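Local structure of restriction endonuclease S subunits (Thermoanaerobacter tengcongensis, 3OKG) at residues Trp228-Ile239 against Leu355-Pro364; Val283-Arg294 against Ala306-Arg317. The protein probably binds DNA as the specificity subunit of a type I restriction-modification system, forming the methyltransferase together with M polypeptides. All coordinates share one frame; numbering follows the deposited sequence.

Interaction 1: residues Trp228-Ile239 against Leu355-Pro364; sequences WRWVRLGEVCDI and LQNVFIPLPP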
loop_
_atom_site.group_PDB
_atom_site.type_symbol
_atom_site.label_atom_id
_atom_site.label_comp_id
_atom_site.label_asym_id
_atom_site.label_seq_id
_atom_site.Cartn_x
_atom_site.Cartn_y
_atom_site.Cartn_z
ATOM N N TRP A 228 33.591 -28.343 -2.792
ATOM C CA TRP A 228 32.487 -28.003 -3.672
ATOM C C TRP A 228 32.961 -28.454 -5.035
ATOM O O TRP A 228 34.165 -28.540 -5.271
ATOM C CB TRP A 228 32.294 -26.485 -3.737
ATOM C CG TRP A 228 31.691 -25.802 -2.522
ATOM C CD1 TRP A 228 31.906 -26.096 -1.201
ATOM C CD2 TRP A 228 30.808 -24.662 -2.543
ATOM N NE1 TRP A 228 31.187 -25.221 -0.402
ATOM C CE2 TRP A 228 30.528 -24.321 -1.202
ATOM C CE3 TRP A 228 30.240 -23.893 -3.571
ATOM C CZ2 TRP A 228 29.673 -23.253 -0.859
ATOM C CZ3 TRP A 228 29.402 -22.822 -3.228
ATOM C CH2 TRP A 228 29.135 -22.518 -1.885
ATOM N N ARG A 229 32.036 -28.721 -5.945
ATOM C CA ARG A 229 32.408 -29.002 -7.324
ATOM C C ARG A 229 31.507 -28.257 -8.274
ATOM O O ARG A 229 30.297 -28.114 -8.016
ATOM C CB ARG A 229 32.290 -30.501 -7.630
ATOM C CG ARG A 229 33.353 -31.387 -7.004
ATOM C CD ARG A 229 33.039 -32.867 -7.230
ATOM N NE ARG A 229 31.708 -33.185 -6.724
ATOM C CZ ARG A 229 30.727 -33.698 -7.457
ATOM N NH1 ARG A 229 30.934 -33.982 -8.739
ATOM N NH2 ARG A 229 29.543 -33.945 -6.901
ATOM N N TRP A 230 32.084 -27.793 -9.376
ATOM C CA TRP A 230 31.291 -27.359 -10.508
ATOM C C TRP A 230 30.713 -28.566 -11.258
ATOM O O TRP A 230 31.464 -29.371 -11.795
ATOM C CB TRP A 230 32.146 -26.547 -11.456
ATOM C CG TRP A 230 32.336 -25.145 -11.015
ATOM C CD1 TRP A 230 33.495 -24.569 -10.550
ATOM C CD2 TRP A 230 31.333 -24.129 -10.974
ATOM N NE1 TRP A 230 33.270 -23.244 -10.253
ATOM C CE2 TRP A 230 31.949 -22.951 -10.490
ATOM C CE3 TRP A 230 29.974 -24.093 -11.307
ATOM C CZ2 TRP A 230 31.245 -21.754 -10.317
ATOM C CZ3 TRP A 230 29.273 -22.904 -11.147
ATOM C CH2 TRP A 230 29.915 -21.746 -10.652
ATOM N N VAL A 231 29.389 -28.695 -11.299
ATOM C CA VAL A 231 28.746 -29.791 -12.043
ATOM C C VAL A 231 27.771 -29.255 -13.072
ATOM O O VAL A 231 27.308 -28.117 -12.974
ATOM C CB VAL A 231 28.008 -30.770 -11.114
ATOM C CG1 VAL A 231 28.960 -31.346 -10.068
ATOM C CG2 VAL A 231 26.828 -30.067 -10.423
ATOM N N ARG A 232 27.433 -30.087 -14.052
ATOM C CA ARG A 232 26.390 -29.752 -15.015
ATOM C C ARG A 232 25.049 -30.221 -14.457
ATOM O O ARG A 232 24.940 -31.343 -13.967
ATOM C CB ARG A 232 26.666 -30.417 -16.363
ATOM C CG ARG A 232 27.941 -29.942 -17.039
ATOM C CD ARG A 232 28.329 -30.856 -18.191
ATOM N NE ARG A 232 28.380 -32.258 -17.783
ATOM C CZ ARG A 232 29.454 -32.845 -17.263
ATOM N NH1 ARG A 232 29.411 -34.125 -16.921
ATOM N NH2 ARG A 232 30.571 -32.153 -17.086
ATOM N N LEU A 233 24.034 -29.363 -14.520
ATOM C CA LEU A 233 22.751 -29.686 -13.896
ATOM C C LEU A 233 22.333 -31.115 -14.266
ATOM O O LEU A 233 21.807 -31.858 -13.425
ATOM C CB LEU A 233 21.670 -28.701 -14.363
ATOM C CG LEU A 233 20.326 -28.785 -13.645
ATOM C CD1 LEU A 233 20.515 -28.678 -12.124
ATOM C CD2 LEU A 233 19.388 -27.700 -14.167
ATOM N N GLY A 234 22.550 -31.489 -15.525
ATOM C CA GLY A 234 22.265 -32.854 -15.979
ATOM C C GLY A 234 22.837 -33.943 -15.076
ATOM O O GLY A 234 22.255 -35.015 -14.935
ATOM N N GLU A 235 23.973 -33.678 -14.434
ATOM C CA GLU A 235 24.614 -34.699 -13.590
ATOM C C GLU A 235 23.916 -34.956 -12.275
ATOM O O GLU A 235 24.038 -36.043 -11.702
ATOM C CB GLU A 235 26.043 -34.272 -13.222
ATOM C CG GLU A 235 26.980 -34.026 -14.372
ATOM C CD GLU A 235 28.374 -33.737 -13.873
ATOM O OE1 GLU A 235 28.994 -34.658 -13.288
ATOM O OE2 GLU A 235 28.835 -32.588 -14.055
ATOM N N VAL A 236 23.249 -33.930 -11.743
ATOM C CA VAL A 236 22.688 -34.026 -10.405
ATOM C C VAL A 236 21.154 -33.784 -10.403
ATOM O O VAL A 236 20.545 -33.564 -9.354
ATOM C CB VAL A 236 23.426 -33.025 -9.480
ATOM C CG1 VAL A 236 24.924 -33.422 -9.387
ATOM C CG2 VAL A 236 23.326 -31.619 -10.059
ATOM N N CYS A 237 20.545 -33.857 -11.581
ATOM C CA CYS A 237 19.135 -33.515 -11.740
ATOM C C CYS A 237 18.526 -34.265 -12.928
ATOM O O CYS A 237 19.109 -34.292 -14.022
ATOM C CB CYS A 237 19.000 -31.997 -11.934
ATOM S SG CYS A 237 17.348 -31.335 -11.617
ATOM N N ASP A 238 17.372 -34.897 -12.711
ATOM C CA ASP A 238 16.617 -35.480 -13.822
ATOM C C ASP A 238 15.836 -34.359 -14.485
ATOM O O ASP A 238 15.182 -33.564 -13.799
ATOM C CB ASP A 238 15.637 -36.543 -13.328
ATOM C CG ASP A 238 16.329 -37.716 -12.673
ATOM O OD1 ASP A 238 17.461 -38.030 -13.074
ATOM O OD2 ASP A 238 15.743 -38.319 -11.754
ATOM N N ILE A 239 15.918 -34.280 -15.809
ATOM C CA ILE A 239 15.226 -33.236 -16.551
ATOM C C ILE A 239 14.197 -33.864 -17.488
ATOM O O ILE A 239 14.514 -34.758 -18.267
ATOM C CB ILE A 239 16.205 -32.385 -17.354
ATOM C CG1 ILE A 239 17.254 -31.764 -16.413
ATOM C CG2 ILE A 239 15.480 -31.301 -18.098
ATOM C CD1 ILE A 239 18.193 -30.820 -17.111
ATOM N N LEU A 355 19.264 -27.090 -20.580
ATOM C CA LEU A 355 19.094 -27.251 -19.144
ATOM C C LEU A 355 20.152 -28.159 -18.568
ATOM O O LEU A 355 20.717 -27.872 -17.523
ATOM C CB LEU A 355 17.724 -27.836 -18.831
ATOM C CG LEU A 355 16.633 -26.923 -18.270
ATOM C CD1 LEU A 355 16.910 -25.464 -18.564
ATOM C CD2 LEU A 355 15.269 -27.357 -18.788
ATOM N N GLN A 356 20.410 -29.270 -19.244
ATOM C CA GLN A 356 21.385 -30.228 -18.747
ATOM C C GLN A 356 22.791 -29.619 -18.695
ATOM O O GLN A 356 23.622 -30.038 -17.888
ATOM C CB GLN A 356 21.410 -31.476 -19.634
ATOM C CG GLN A 356 20.167 -32.365 -19.548
ATOM C CD GLN A 356 20.261 -33.563 -20.481
ATOM O OE1 GLN A 356 20.889 -33.486 -21.536
ATOM N NE2 GLN A 356 19.646 -34.675 -20.092
ATOM N N ASN A 357 23.049 -28.641 -19.562
ATOM C CA ASN A 357 24.393 -28.084 -19.720
ATOM C C ASN A 357 24.707 -26.904 -18.803
ATOM O O ASN A 357 25.846 -26.435 -18.765
ATOM C CB ASN A 357 24.601 -27.628 -21.161
ATOM C CG ASN A 357 24.954 -28.763 -22.086
ATOM O OD1 ASN A 357 25.347 -29.839 -21.638
ATOM N ND2 ASN A 357 24.828 -28.524 -23.390
ATOM N N VAL A 358 23.690 -26.406 -18.110
ATOM C CA VAL A 358 23.855 -25.323 -17.133
ATOM C C VAL A 358 24.827 -25.748 -16.048
ATOM O O VAL A 358 24.588 -26.748 -15.376
ATOM C CB VAL A 358 22.491 -25.005 -16.471
ATOM C CG1 VAL A 358 22.659 -24.014 -15.330
ATOM C CG2 VAL A 358 21.508 -24.481 -17.522
ATOM N N PHE A 359 25.928 -25.014 -15.857
ATOM C CA PHE A 359 26.789 -25.302 -14.705
ATOM C C PHE A 359 26.214 -24.732 -13.400
ATOM O O PHE A 359 25.679 -23.639 -13.406
ATOM C CB PHE A 359 28.203 -24.751 -14.914
ATOM C CG PHE A 359 29.133 -25.746 -15.543
ATOM C CD1 PHE A 359 29.708 -26.757 -14.769
ATOM C CD2 PHE A 359 29.381 -25.706 -16.903
ATOM C CE1 PHE A 359 30.552 -27.704 -15.347
ATOM C CE2 PHE A 359 30.219 -26.639 -17.489
ATOM C CZ PHE A 359 30.805 -27.644 -16.704
ATOM N N ILE A 360 26.356 -25.474 -12.303
ATOM C CA ILE A 360 25.916 -25.015 -10.984
ATOM C C ILE A 360 26.984 -25.388 -9.968
ATOM O O ILE A 360 27.544 -26.489 -10.034
ATOM C CB ILE A 360 24.526 -25.659 -10.608
ATOM C CG1 ILE A 360 23.996 -25.153 -9.246
ATOM C CG2 ILE A 360 24.596 -27.211 -10.618
ATOM C CD1 ILE A 360 22.556 -25.697 -8.929
ATOM N N PRO A 361 27.285 -24.479 -9.017
ATOM C CA PRO A 361 28.286 -24.867 -8.025
ATOM C C PRO A 361 27.602 -25.775 -7.018
ATOM O O PRO A 361 26.467 -25.546 -6.610
ATOM C CB PRO A 361 28.666 -23.535 -7.343
ATOM C CG PRO A 361 27.629 -22.492 -7.819
ATOM C CD PRO A 361 26.618 -23.206 -8.691
ATOM N N LEU A 362 28.287 -26.814 -6.603
ATOM C CA LEU A 362 27.652 -27.824 -5.805
ATOM C C LEU A 362 28.428 -28.112 -4.542
ATOM O O LEU A 362 29.403 -28.883 -4.577
ATOM C CB LEU A 362 27.456 -29.124 -6.631
ATOM C CG LEU A 362 26.556 -30.163 -5.946
ATOM C CD1 LEU A 362 25.053 -29.784 -6.113
ATOM C CD2 LEU A 362 26.822 -31.569 -6.487
ATOM N N PRO A 363 27.996 -27.497 -3.418
ATOM C CA PRO A 363 28.539 -27.806 -2.100
ATOM C C PRO A 363 28.077 -29.175 -1.652
ATOM O O PRO A 363 27.133 -29.721 -2.232
ATOM C CB PRO A 363 27.876 -26.754 -1.175
ATOM C CG PRO A 363 27.275 -25.714 -2.101
ATOM C CD PRO A 363 26.912 -26.499 -3.339
ATOM N N PRO A 364 28.707 -29.714 -0.604
ATOM C CA PRO A 364 28.142 -30.878 0.072
ATOM C C PRO A 364 26.740 -30.522 0.589
ATOM O O PRO A 364 26.434 -29.353 0.827
ATOM C CB PRO A 364 29.098 -31.114 1.243
ATOM C CG PRO A 364 30.368 -30.406 0.872
ATOM C CD PRO A 364 29.982 -29.268 -0.014
#

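Interaction 2: residues Val283-Arg294 against Ala306-Arg317; sequences VARPGDVLISVR and ACCIGRGLAALR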
loop_
_atom_site.group_PDB
_atom_site.type_symbol
_atom_site.label_atom_id
_atom_site.label_comp_id
_atom_site.label_asym_id
_atom_site.label_seq_id
_atom_site.Cartn_x
_atom_site.Cartn_y
_atom_site.Cartn_z
ATOM N N VAL A 283 5.496 -36.623 -16.119
ATOM C CA VAL A 283 5.015 -36.439 -14.745
ATOM C C VAL A 283 6.033 -35.762 -13.838
ATOM O O VAL A 283 7.208 -36.126 -13.826
ATOM C CB VAL A 283 4.586 -37.781 -14.121
ATOM C CG1 VAL A 283 4.161 -37.597 -12.678
ATOM C CG2 VAL A 283 3.456 -38.405 -14.952
ATOM N N ALA A 284 5.566 -34.767 -13.091
ATOM C CA ALA A 284 6.355 -34.141 -12.037
ATOM C C ALA A 284 5.776 -34.547 -10.676
ATOM O O ALA A 284 4.562 -34.722 -10.536
ATOM C CB ALA A 284 6.337 -32.639 -12.206
ATOM N N ARG A 285 6.638 -34.710 -9.678
ATOM C CA ARG A 285 6.199 -35.107 -8.337
ATOM C C ARG A 285 6.459 -34.017 -7.296
ATOM O O ARG A 285 7.181 -33.044 -7.563
ATOM C CB ARG A 285 6.905 -36.398 -7.908
ATOM C CG ARG A 285 7.021 -37.437 -9.005
ATOM C CD ARG A 285 7.456 -38.786 -8.461
ATOM N NE ARG A 285 8.751 -38.733 -7.791
ATOM C CZ ARG A 285 9.585 -39.764 -7.709
ATOM N NH1 ARG A 285 9.260 -40.920 -8.260
ATOM N NH2 ARG A 285 10.751 -39.643 -7.086
ATOM N N PRO A 286 5.878 -34.177 -6.095
ATOM C CA PRO A 286 6.134 -33.222 -5.020
ATOM C C PRO A 286 7.631 -33.066 -4.811
ATOM O O PRO A 286 8.349 -34.057 -4.640
ATOM C CB PRO A 286 5.495 -33.892 -3.808
ATOM C CG PRO A 286 4.383 -34.690 -4.389
ATOM C CD PRO A 286 4.894 -35.200 -5.696
ATOM N N GLY A 287 8.088 -31.820 -4.837
ATOM C CA GLY A 287 9.501 -31.528 -4.752
ATOM C C GLY A 287 9.967 -30.895 -6.043
ATOM O O GLY A 287 10.380 -29.739 -6.054
ATOM N N ASP A 288 9.873 -31.641 -7.140
ATOM C CA ASP A 288 10.414 -31.181 -8.412
ATOM C C ASP A 288 10.158 -29.717 -8.693
ATOM O O ASP A 288 9.086 -29.179 -8.399
ATOM C CB ASP A 288 9.823 -31.940 -9.599
ATOM C CG ASP A 288 9.905 -33.439 -9.435
ATOM O OD1 ASP A 288 10.646 -33.907 -8.549
ATOM O OD2 ASP A 288 9.208 -34.151 -10.189
ATOM N N VAL A 289 11.158 -29.081 -9.285
ATOM C CA VAL A 289 11.073 -27.693 -9.670
ATOM C C VAL A 289 10.501 -27.629 -11.063
ATOM O O VAL A 289 10.871 -28.432 -11.922
ATOM C CB VAL A 289 12.493 -27.049 -9.625
ATOM C CG1 VAL A 289 12.469 -25.636 -10.201
ATOM C CG2 VAL A 289 13.018 -27.039 -8.174
ATOM N N LEU A 290 9.577 -26.703 -11.294
ATOM C CA LEU A 290 8.998 -26.529 -12.621
ATOM C C LEU A 290 9.600 -25.277 -13.216
ATOM O O LEU A 290 9.803 -24.287 -12.513
ATOM C CB LEU A 290 7.458 -26.397 -12.552
ATOM C CG LEU A 290 6.690 -27.503 -11.818
ATOM C CD1 LEU A 290 5.231 -27.123 -11.625
ATOM C CD2 LEU A 290 6.794 -28.840 -12.553
ATOM N N ILE A 291 9.883 -25.300 -14.507
ATOM C CA ILE A 291 10.486 -24.133 -15.139
ATOM C C ILE A 291 9.846 -23.896 -16.499
ATOM O O ILE A 291 9.511 -24.846 -17.194
ATOM C CB ILE A 291 12.010 -24.294 -15.264
ATOM C CG1 ILE A 291 12.656 -23.005 -15.771
ATOM C CG2 ILE A 291 12.358 -25.486 -16.150
ATOM C CD1 ILE A 291 14.133 -22.912 -15.448
ATOM N N SER A 292 9.652 -22.629 -16.859
ATOM C CA SER A 292 9.013 -22.287 -18.121
ATOM C C SER A 292 10.033 -22.379 -19.232
ATOM O O SER A 292 11.097 -21.793 -19.141
ATOM C CB SER A 292 8.435 -20.874 -18.071
ATOM O OG SER A 292 7.980 -20.471 -19.352
ATOM N N VAL A 293 9.712 -23.120 -20.286
ATOM C CA VAL A 293 10.662 -23.295 -21.385
ATOM C C VAL A 293 10.140 -22.648 -22.664
ATOM O O VAL A 293 10.714 -22.832 -23.738
ATOM C CB VAL A 293 10.967 -24.788 -21.632
ATOM C CG1 VAL A 293 11.769 -25.358 -20.473
ATOM C CG2 VAL A 293 9.662 -25.583 -21.821
ATOM N N ARG A 294 9.069 -21.868 -22.533
ATOM C CA ARG A 294 8.363 -21.326 -23.691
ATOM C C ARG A 294 8.446 -19.850 -24.096
ATOM O O ARG A 294 9.232 -19.480 -24.967
ATOM C CB ARG A 294 6.869 -21.657 -23.597
ATOM C CG ARG A 294 6.432 -22.807 -24.491
ATOM C CD ARG A 294 7.607 -23.389 -25.257
ATOM N NE ARG A 294 7.186 -24.039 -26.495
ATOM C CZ ARG A 294 5.965 -23.944 -27.010
ATOM N NH1 ARG A 294 5.036 -23.225 -26.393
ATOM N NH2 ARG A 294 5.669 -24.569 -28.141
ATOM N N ALA A 306 1.643 -34.799 -7.371
ATOM C CA ALA A 306 1.845 -35.510 -8.625
ATOM C C ALA A 306 1.007 -34.788 -9.681
ATOM O O ALA A 306 -0.160 -34.493 -9.463
ATOM C CB ALA A 306 1.423 -36.961 -8.489
ATOM N N CYS A 307 1.609 -34.475 -10.813
ATOM C CA CYS A 307 0.916 -33.733 -11.853
ATOM C C CYS A 307 1.580 -34.060 -13.175
ATOM O O CYS A 307 2.499 -34.878 -13.206
ATOM C CB CYS A 307 0.964 -32.229 -11.580
ATOM S SG CYS A 307 2.659 -31.481 -11.496
ATOM N N CYS A 308 1.122 -33.435 -14.258
ATOM C CA CYS A 308 1.781 -33.583 -15.555
ATOM C C CYS A 308 1.853 -32.249 -16.282
ATOM O O CYS A 308 1.015 -31.371 -16.079
ATOM C CB CYS A 308 1.104 -34.653 -16.414
ATOM S SG CYS A 308 -0.672 -34.414 -16.642
ATOM N N ILE A 309 2.870 -32.114 -17.128
ATOM C CA ILE A 309 3.245 -30.842 -17.714
ATOM C C ILE A 309 3.276 -30.881 -19.235
ATOM O O ILE A 309 3.632 -31.900 -19.834
ATOM C CB ILE A 309 4.637 -30.427 -17.191
ATOM C CG1 ILE A 309 5.674 -31.532 -17.484
ATOM C CG2 ILE A 309 4.562 -30.166 -15.678
ATOM C CD1 ILE A 309 7.131 -31.096 -17.299
ATOM N N GLY A 310 2.926 -29.757 -19.852
ATOM C CA GLY A 310 2.882 -29.657 -21.296
ATOM C C GLY A 310 4.042 -28.917 -21.928
ATOM O O GLY A 310 5.036 -28.594 -21.273
ATOM N N ARG A 311 3.898 -28.664 -23.227
ATOM C CA ARG A 311 4.876 -27.948 -24.055
ATOM C C ARG A 311 5.676 -26.868 -23.344
ATOM O O ARG A 311 6.832 -26.623 -23.686
ATOM C CB ARG A 311 4.141 -27.207 -25.175
ATOM C CG ARG A 311 4.150 -27.811 -26.557
ATOM C CD ARG A 311 3.975 -26.653 -27.530
ATOM N NE ARG A 311 3.247 -26.973 -28.752
ATOM C CZ ARG A 311 2.814 -26.053 -29.612
ATOM N NH1 ARG A 311 3.039 -24.764 -29.377
ATOM N NH2 ARG A 311 2.156 -26.416 -30.706
ATOM N N GLY A 312 5.030 -26.166 -22.418
ATOM C CA GLY A 312 5.577 -24.929 -21.892
ATOM C C GLY A 312 6.519 -25.096 -20.716
ATOM O O GLY A 312 7.254 -24.161 -20.363
ATOM N N LEU A 313 6.491 -26.282 -20.116
ATOM C CA LEU A 313 7.239 -26.552 -18.892
ATOM C C LEU A 313 8.309 -27.627 -19.065
ATOM O O LEU A 313 8.199 -28.493 -19.932
ATOM C CB LEU A 313 6.283 -27.015 -17.798
ATOM C CG LEU A 313 5.232 -25.988 -17.367
ATOM C CD1 LEU A 313 4.405 -26.536 -16.240
ATOM C CD2 LEU A 313 5.925 -24.691 -16.961
ATOM N N ALA A 314 9.347 -27.548 -18.237
ATOM C CA ALA A 314 10.188 -28.700 -17.935
ATOM C C ALA A 314 10.068 -28.942 -16.424
ATOM O O ALA A 314 9.800 -28.014 -15.670
ATOM C CB ALA A 314 11.637 -28.419 -18.331
ATOM N N ALA A 315 10.226 -30.186 -15.984
ATOM C CA ALA A 315 10.339 -30.475 -14.556
ATOM C C ALA A 315 11.765 -30.951 -14.229
ATOM O O ALA A 315 12.352 -31.743 -14.977
ATOM C CB ALA A 315 9.329 -31.508 -14.138
ATOM N N LEU A 316 12.319 -30.459 -13.127
ATOM C CA LEU A 316 13.686 -30.796 -12.710
ATOM C C LEU A 316 13.617 -31.528 -11.396
ATOM O O LEU A 316 13.081 -31.010 -10.400
ATOM C CB LEU A 316 14.514 -29.522 -12.532
ATOM C CG LEU A 316 14.323 -28.522 -13.670
ATOM C CD1 LEU A 316 14.927 -27.167 -13.292
ATOM C CD2 LEU A 316 14.949 -29.058 -14.935
ATOM N N ARG A 317 14.117 -32.751 -11.380
ATOM C CA ARG A 317 14.028 -33.540 -10.164
ATOM C C ARG A 317 15.426 -33.774 -9.648
ATOM O O ARG A 317 16.183 -34.541 -10.242
ATOM C CB ARG A 317 13.336 -34.873 -10.400
ATOM C CG ARG A 317 13.100 -35.632 -9.097
ATOM C CD ARG A 317 12.256 -36.875 -9.307
ATOM N NE ARG A 317 10.894 -36.554 -9.741
ATOM C CZ ARG A 317 10.281 -37.107 -10.787
ATOM N NH1 ARG A 317 10.896 -38.032 -11.517
ATOM N NH2 ARG A 317 9.047 -36.746 -11.096
#

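Interaction 1: residues Trp228-Ile239 against Leu355-Pro364
A two-stranded antiparallel ribbon in the second DNA specificity domain pairs Arg229-Arg232 with Phe359-Leu362, whose chain then runs on into the long helix 365-388. Arg229 with Leu362 and Val231 with Ile360 are its hydrogen-bonded pairs; Val231 N reaches Ile360 O almost straight (172°). Backbone bonding carries on past the strands: Leu233 N donates to Val358 O at 2.8 Å, and Gly234 N to Gln356 O, a carbonyl of helix 352-357.

Prolines meet both tryptophans. Pro363 lies over a face of Trp228, its CG 3.4 Å from the centroid of the six-membered ring and almost exactly on the ring normal, while Pro361 CB comes at the ring edge. Trp230 receives the same Pro361 over a face, with CB 4.0 Å from its six-membered ring centroid; a bond from Trp230 NE1 to Ala222 O should fix the rotation of that indole. The Trp228-Pro363 contact lies where the ribbon runs into helix 365-388, whose Glu367 and Ile371 also touch Trp228.

On the side of the sheet that carries Trp230, Arg232 CG sits over the Phe359 ring, 3.9 Å from its centroid. Beyond CG the chain bends at chi3 (-52°), and its guanidinium stands nearly perpendicular to that ring. Glu235 OE2 lies above the guanidinium plane, 3.3 Å from Arg232 NH1, a pairing of charges alone, yet it accepts a proper bond from Arg232 N at 2.9 Å. The opposite face is mostly aliphatic: Val231 CG2 meets Ile360 CG2 at 3.6 Å, and Leu362 CD2 touches both Val236 CG1 and Arg229 NH2. Past the ribbon, Ile239 CD1 presses tightly on Leu355 CB, 3.5 Å away.

Interaction 2: residues Val283-Arg294 against Ala306-Arg317
Two antiparallel ladders join these segments, Val283-Ala284 with Cys307-Cys308 and Val289-Ser292 with Leu313-Leu316, the strands of the longer pair running at 152° to each other. Val293 N extends the longer ladder with a nearly straight bond (175°) to Gly312 O. Gly312 belongs to the type I turn from Gly310 to Leu313.

Where the first segment bends between its strands, Asp288 and Arg317 form a salt bridge. Arg317 NE donates to the syn side of Asp288 OD1 at 2.9 Å, and Arg317 NH2 approaches OD2 at 2.8 Å in a weak bond with a poor angle. OD2 is also gripped from above the carboxylate plane by Arg285 N at 2.7 Å, which ties the carboxylate to the bend. With CG anti to the backbone N (chi1 -173°) and a kink further out at chi3, Arg317 brings its guanidinium back over the bend, where NH2 makes a weak bond to Val283 O. The guanidinium of Arg285 stacks on it, centres 4.1 Å apart; the carboxylate of Asp288 probably offsets the like charges.

Between the ladders the filling is apolar: Ala284 CB meets Ala315 CB at 3.7 Å, and Leu290 CD2 reaches both Ala315 CB and Ile309 CG2. On the far side of the longer ladder, Ile291 CG2 lies 3.7 Å from Ala314 CB, while Val289 and Leu316 pack on helix 324-333. The chain thus passes repeatedly between two facing beta-sheets, the shorter ladder in one and the longer in the other, and their apolar layer forms part of the core of this DNA specificity domain.

Overall arrangement
Both contacts lie in the second DNA specificity domain, their centres about 18 Å apart. Interaction 2 is nested along the chain inside the loop that interaction 1 closes, so residues far apart in sequence close a loop around a more local beta core. They meet in one sheet: strand 237-241, which follows the ribbon of interaction 1 after a short turn, pairs with strand 313-318, Asp238 N lying 2.8 Å from Arg317 O in a probable hydrogen bond. Leu355 also packs on Ala314, and helix 324-333 contacts both. Through this shared edge the beta core is joined to the ribbon that leads into helix 365-388, most of which falls in a predicted coiled coil.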